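Local coordinates for protein trans-isoprenyl diphosphate synthase (Caulobacter crescentus, PDB 3OYR) that probably makes octaprenyl diphosphate, the precursor of the quinone side chain, by adding five isopentenyl diphosphate units to farnesyl diphosphate with the help of magnesium, at residues V118-H121 with L122-G126; R40-T43 with D44-S48. All coordinates share one frame; numbering follows the deposited sequence. Where two conformers were deposited one is given.

Contact 1: residues V118-H121 with L122-G126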
loop_
_atom_site.group_PDB
_atom_site.type_symbol
_atom_site.label_atom_id
_atom_site.label_comp_id
_atom_site.label_asym_id
_atom_site.label_seq_id
_atom_site.Cartn_x
_atom_site.Cartn_y
_atom_site.Cartn_z
ATOM N N VAL B 118 -12.410 -15.376 -9.952
ATOM C CA VAL B 118 -13.207 -14.316 -9.332
ATOM C C VAL B 118 -12.251 -13.386 -8.578
ATOM O O VAL B 118 -11.269 -13.855 -7.994
ATOM C CB VAL B 118 -14.295 -14.930 -8.386
ATOM C CG1 VAL B 118 -13.654 -15.791 -7.278
ATOM C CG2 VAL B 118 -15.192 -13.872 -7.792
ATOM N N ALA B 119 -12.493 -12.075 -8.655
ATOM C CA ALA B 119 -11.663 -11.103 -7.953
ATOM C C ALA B 119 -11.761 -11.333 -6.441
ATOM O O ALA B 119 -12.865 -11.473 -5.902
ATOM C CB ALA B 119 -12.091 -9.699 -8.304
ATOM N N ALA B 120 -10.601 -11.372 -5.778
ATOM C CA ALA B 120 -10.474 -11.699 -4.347
ATOM C C ALA B 120 -11.470 -11.012 -3.418
ATOM O O ALA B 120 -11.958 -11.629 -2.463
ATOM C CB ALA B 120 -9.059 -11.422 -3.877
ATOM N N HIS B 121 -11.787 -9.749 -3.705
ATOM C CA HIS B 121 -12.713 -8.975 -2.875
ATOM C C HIS B 121 -14.166 -9.455 -2.914
ATOM O O HIS B 121 -14.967 -9.060 -2.070
ATOM C CB HIS B 121 -12.642 -7.488 -3.205
ATOM C CG HIS B 121 -13.103 -7.142 -4.590
ATOM N ND1 HIS B 121 -14.402 -6.765 -4.873
ATOM C CD2 HIS B 121 -12.434 -7.088 -5.768
ATOM C CE1 HIS B 121 -14.511 -6.507 -6.163
ATOM N NE2 HIS B 121 -13.332 -6.695 -6.730
ATOM N N LEU B 122 -14.501 -10.298 -3.888
ATOM C CA LEU B 122 -15.831 -10.907 -3.936
ATOM C C LEU B 122 -15.931 -12.154 -3.048
ATOM O O LEU B 122 -17.032 -12.590 -2.709
ATOM C CB LEU B 122 -16.243 -11.214 -5.385
ATOM C CG LEU B 122 -16.582 -10.011 -6.285
ATOM C CD1 LEU B 122 -16.787 -10.438 -7.743
ATOM C CD2 LEU B 122 -17.802 -9.246 -5.783
ATOM N N ILE B 123 -14.778 -12.712 -2.675
ATOM C CA ILE B 123 -14.701 -13.874 -1.797
ATOM C C ILE B 123 -14.424 -13.466 -0.342
ATOM O O ILE B 123 -15.083 -13.942 0.586
ATOM C CB ILE B 123 -13.600 -14.860 -2.280
ATOM C CG1 ILE B 123 -13.893 -15.373 -3.692
ATOM C CG2 ILE B 123 -13.407 -16.013 -1.299
ATOM C CD1 ILE B 123 -15.308 -15.970 -3.880
ATOM N N TRP B 124 -13.449 -12.580 -0.149
ATOM C CA TRP B 124 -13.006 -12.204 1.194
ATOM C C TRP B 124 -13.502 -10.832 1.624
ATOM O O TRP B 124 -13.393 -10.470 2.796
ATOM C CB TRP B 124 -11.486 -12.265 1.285
ATOM C CG TRP B 124 -10.925 -13.649 1.322
ATOM C CD1 TRP B 124 -10.781 -14.441 2.426
ATOM C CD2 TRP B 124 -10.405 -14.404 0.216
ATOM N NE1 TRP B 124 -10.214 -15.640 2.081
ATOM C CE2 TRP B 124 -9.972 -15.647 0.730
ATOM C CE3 TRP B 124 -10.266 -14.151 -1.157
ATOM C CZ2 TRP B 124 -9.409 -16.646 -0.085
ATOM C CZ3 TRP B 124 -9.705 -15.148 -1.975
ATOM C CH2 TRP B 124 -9.287 -16.378 -1.430
ATOM N N GLY B 125 -14.055 -10.070 0.681
ATOM C CA GLY B 125 -14.524 -8.715 0.972
ATOM C C GLY B 125 -13.524 -7.662 0.532
ATOM O O GLY B 125 -12.327 -7.948 0.389
ATOM N N GLY B 126 -14.021 -6.446 0.336
ATOM C CA GLY B 126 -13.213 -5.301 -0.073
ATOM C C GLY B 126 -12.160 -4.943 0.956
ATOM O O GLY B 126 -10.999 -4.708 0.605
#
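Val-118 straddles the turn with its two methyls, CG1 on Ile-123 and CG2 on Leu-122. The backbone here is a tight turn, built from i to i+3 and i to i+4 backbone bonds, in the link between the short strand 117-118 and helix 126-147 of the mostly helical polyprenyl synthase fold. CG1 lies 3.6 Å from Ile-123 CG1, the two side chains crossing at about a right angle, while CG2, anti to the backbone N, comes within 3.7 Å of Leu-122 CB. Shortening Val-118 to an alanine would probably open a gap against Ile-123 CG1 and the Leu-122 side chain, leaving the isoleucine freer to turn.

Backbone bonds close the turn. Leu-122 N reaches back to Ala-119 O at 2.8 Å. Ala-120 O takes two donors: Trp-124 N, 2.9 Å away and almost in line with the carbonyl, and Ile-123 N, at 3.0 Å and well above the carbonyl plane. A weak bond from Gly-125 N to His-121 O follows. Gly-125 is at the N-cap of the next helix, and at its phi of 100° and psi of 158° a side chain would collide with the carbonyl oxygen of Trp-124.

His-121 CG sits between its own N and carbonyl carbon (chi1 65°), which lays the imidazole alongside Leu-122, pointing the same way, and its NE2 is hydrogen-bonded to Ser-111 O. Its side chain also packs on Val-107, on the helix of the calcium-binding aspartates, and on Ala-120 of the second subunit. Trp-124 carries Ile-123 CG2 over the rim of one indole face and meets His-59 edge-to-face. At the indole edge, near the ring plane, Trp-124 CE3 is 3.3 Å from Ala-120 O.

Contact 2: residues R40-T43 with D44-S48; sequences RLIT and DRMQS
Gln-47 folds back on the end of helix 25-45 and gives its side-chain amide to the backbone of Thr-43. NE2 lies 2.8 Å from Thr-43 O, with the N-H pointing almost straight at the oxygen (169°) and that oxygen practically in the amide plane. Turns at chi1 and chi2 (-54°) curl the chain back to the Thr-43 carbonyl. The carbonyl is thus held by a side-chain donor just where the helix gives out.

One residue earlier, Met-46 N still makes a helical bond to Ile-42 O at 3.1 Å. The Met-46 CG stands between the backbone N and the carbonyl carbon (chi1 67°), which brings it against Ile-42 O and Thr-43 O; the chain then bends at chi3, bringing CE to 3.8 Å from Ile-42 CG2.

On another side of the turn, Arg-45 runs alongside Leu-41, whose CD2 is 4.1 Å from Arg-45 NH2. Arg-45 NE is bound to Asp-44 OD1 in a salt bridge of 3.0 Å, met on the anti side of the carboxylate and tilted from both planes. The guanidinium has a second acidic mate, since NH1 pairs with Glu-146, and this probably fixes its rotation.

Among its neighbours, the end of helix 25-45 rests Leu-41, Ile-42 and Arg-45 on helix 87-109, Ile-42 and Met-46 also on helix 52-61, and Arg-45 reaches helix 126-147 through Glu-146.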
loop_
_atom_site.group_PDB
_atom_site.type_symbol
_atom_site.label_atom_id
_atom_site.label_comp_id
_atom_site.label_asym_id
_atom_site.label_seq_id
_atom_site.Cartn_x
_atom_site.Cartn_y
_atom_site.Cartn_z
ATOM N N ARG B 40 10.531 -18.564 -5.370
ATOM C CA ARG B 40 10.770 -19.043 -4.021
ATOM C C ARG B 40 10.557 -17.919 -2.992
ATOM O O ARG B 40 10.001 -18.156 -1.926
ATOM C CB ARG B 40 12.195 -19.579 -3.897
ATOM C CG ARG B 40 12.458 -20.257 -2.559
ATOM C CD ARG B 40 13.928 -20.655 -2.406
ATOM N NE ARG B 40 14.334 -21.597 -3.467
ATOM C CZ ARG B 40 15.196 -21.303 -4.443
ATOM N NH1 ARG B 40 15.507 -22.215 -5.347
ATOM N NH2 ARG B 40 15.743 -20.089 -4.519
ATOM N N LEU B 41 11.031 -16.709 -3.301
ATOM C CA LEU B 41 10.864 -15.549 -2.405
ATOM C C LEU B 41 9.386 -15.179 -2.301
ATOM O O LEU B 41 8.864 -14.903 -1.210
ATOM C CB LEU B 41 11.691 -14.366 -2.913
ATOM C CG LEU B 41 13.182 -14.601 -2.623
ATOM C CD1 LEU B 41 14.090 -13.703 -3.481
ATOM C CD2 LEU B 41 13.419 -14.400 -1.116
ATOM N N ILE B 42 8.712 -15.211 -3.437
ATOM C CA ILE B 42 7.283 -14.876 -3.477
ATOM C C ILE B 42 6.485 -15.792 -2.554
ATOM O O ILE B 42 5.825 -15.301 -1.625
ATOM C CB ILE B 42 6.741 -14.828 -4.930
ATOM C CG1 ILE B 42 7.364 -13.634 -5.675
ATOM C CG2 ILE B 42 5.240 -14.676 -4.929
ATOM C CD1 ILE B 42 7.132 -13.623 -7.204
ATOM N N THR B 43 6.588 -17.110 -2.762
ATOM C CA THR B 43 5.885 -18.075 -1.934
ATOM C C THR B 43 6.243 -17.928 -0.456
ATOM O O THR B 43 5.388 -18.040 0.414
ATOM C CB THR B 43 6.171 -19.499 -2.433
ATOM O OG1 THR B 43 5.990 -19.521 -3.850
ATOM C CG2 THR B 43 5.251 -20.526 -1.768
ATOM N N ASP B 44 7.511 -17.657 -0.183
ATOM C CA ASP B 44 7.987 -17.477 1.180
ATOM C C ASP B 44 7.404 -16.254 1.896
ATOM O O ASP B 44 7.048 -16.330 3.081
ATOM C CB ASP B 44 9.533 -17.380 1.190
ATOM C CG ASP B 44 10.114 -17.286 2.607
ATOM O OD1 ASP B 44 10.865 -16.331 2.886
ATOM O OD2 ASP B 44 9.854 -18.184 3.425
ATOM N N ARG B 45 7.341 -15.120 1.199
ATOM C CA ARG B 45 6.970 -13.864 1.859
ATOM C C ARG B 45 5.472 -13.655 1.869
ATOM O O ARG B 45 4.969 -12.762 2.552
ATOM C CB ARG B 45 7.681 -12.651 1.234
ATOM C CG ARG B 45 9.200 -12.718 1.275
ATOM C CD ARG B 45 9.742 -13.038 2.671
ATOM N NE ARG B 45 11.161 -13.406 2.598
ATOM C CZ ARG B 45 12.164 -12.559 2.790
ATOM N NH1 ARG B 45 11.909 -11.290 3.087
ATOM N NH2 ARG B 45 13.424 -12.981 2.690
ATOM N N MET B 46 4.751 -14.483 1.126
ATOM C CA MET B 46 3.299 -14.410 1.211
ATOM C C MET B 46 2.761 -15.145 2.443
ATOM O O MET B 46 1.562 -15.119 2.702
ATOM C CB MET B 46 2.619 -14.845 -0.091
ATOM C CG MET B 46 2.747 -16.303 -0.473
ATOM S SD MET B 46 1.582 -16.691 -1.800
ATOM C CE MET B 46 2.574 -16.799 -3.243
ATOM N N GLN B 47 3.652 -15.784 3.204
ATOM C CA GLN B 47 3.269 -16.525 4.413
ATOM C C GLN B 47 3.027 -15.610 5.625
ATOM O O GLN B 47 3.730 -14.619 5.832
ATOM C CB GLN B 47 4.320 -17.591 4.759
ATOM C CG GLN B 47 4.649 -18.586 3.624
ATOM C CD GLN B 47 3.421 -19.308 3.048
ATOM O OE1 GLN B 47 2.579 -19.809 3.788
ATOM N NE2 GLN B 47 3.332 -19.367 1.714
ATOM N N SER B 48 2.012 -15.955 6.411
ATOM C CA SER B 48 1.692 -15.250 7.658
ATOM C C SER B 48 0.915 -16.190 8.570
ATOM O O SER B 48 0.194 -17.070 8.074
ATOM C CB SER B 48 0.826 -14.026 7.374
ATOM O OG SER B 48 0.579 -13.314 8.563
#

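Contact 2 ends helix 25-45 and contact 1 leads into helix 126-147; they follow one another along the chain and do not touch, their centres being 21 Å apart and their nearest atoms about 11 Å. Two helices connect them indirectly, 52-61 and 87-109, since both contacts pack side chains on each. Helix 87-109 also carries Asp-105 and Asp-109, which hold calcium. In contact 1 the His-121 side chain is about 9 Å from a calcium ion; contact 2 lies away from the known binding sites. Ala-119 and Ile-42 each have a bound dimethylallyl diphosphate about 10 Å from their side chains, so neither contact lines the pocket.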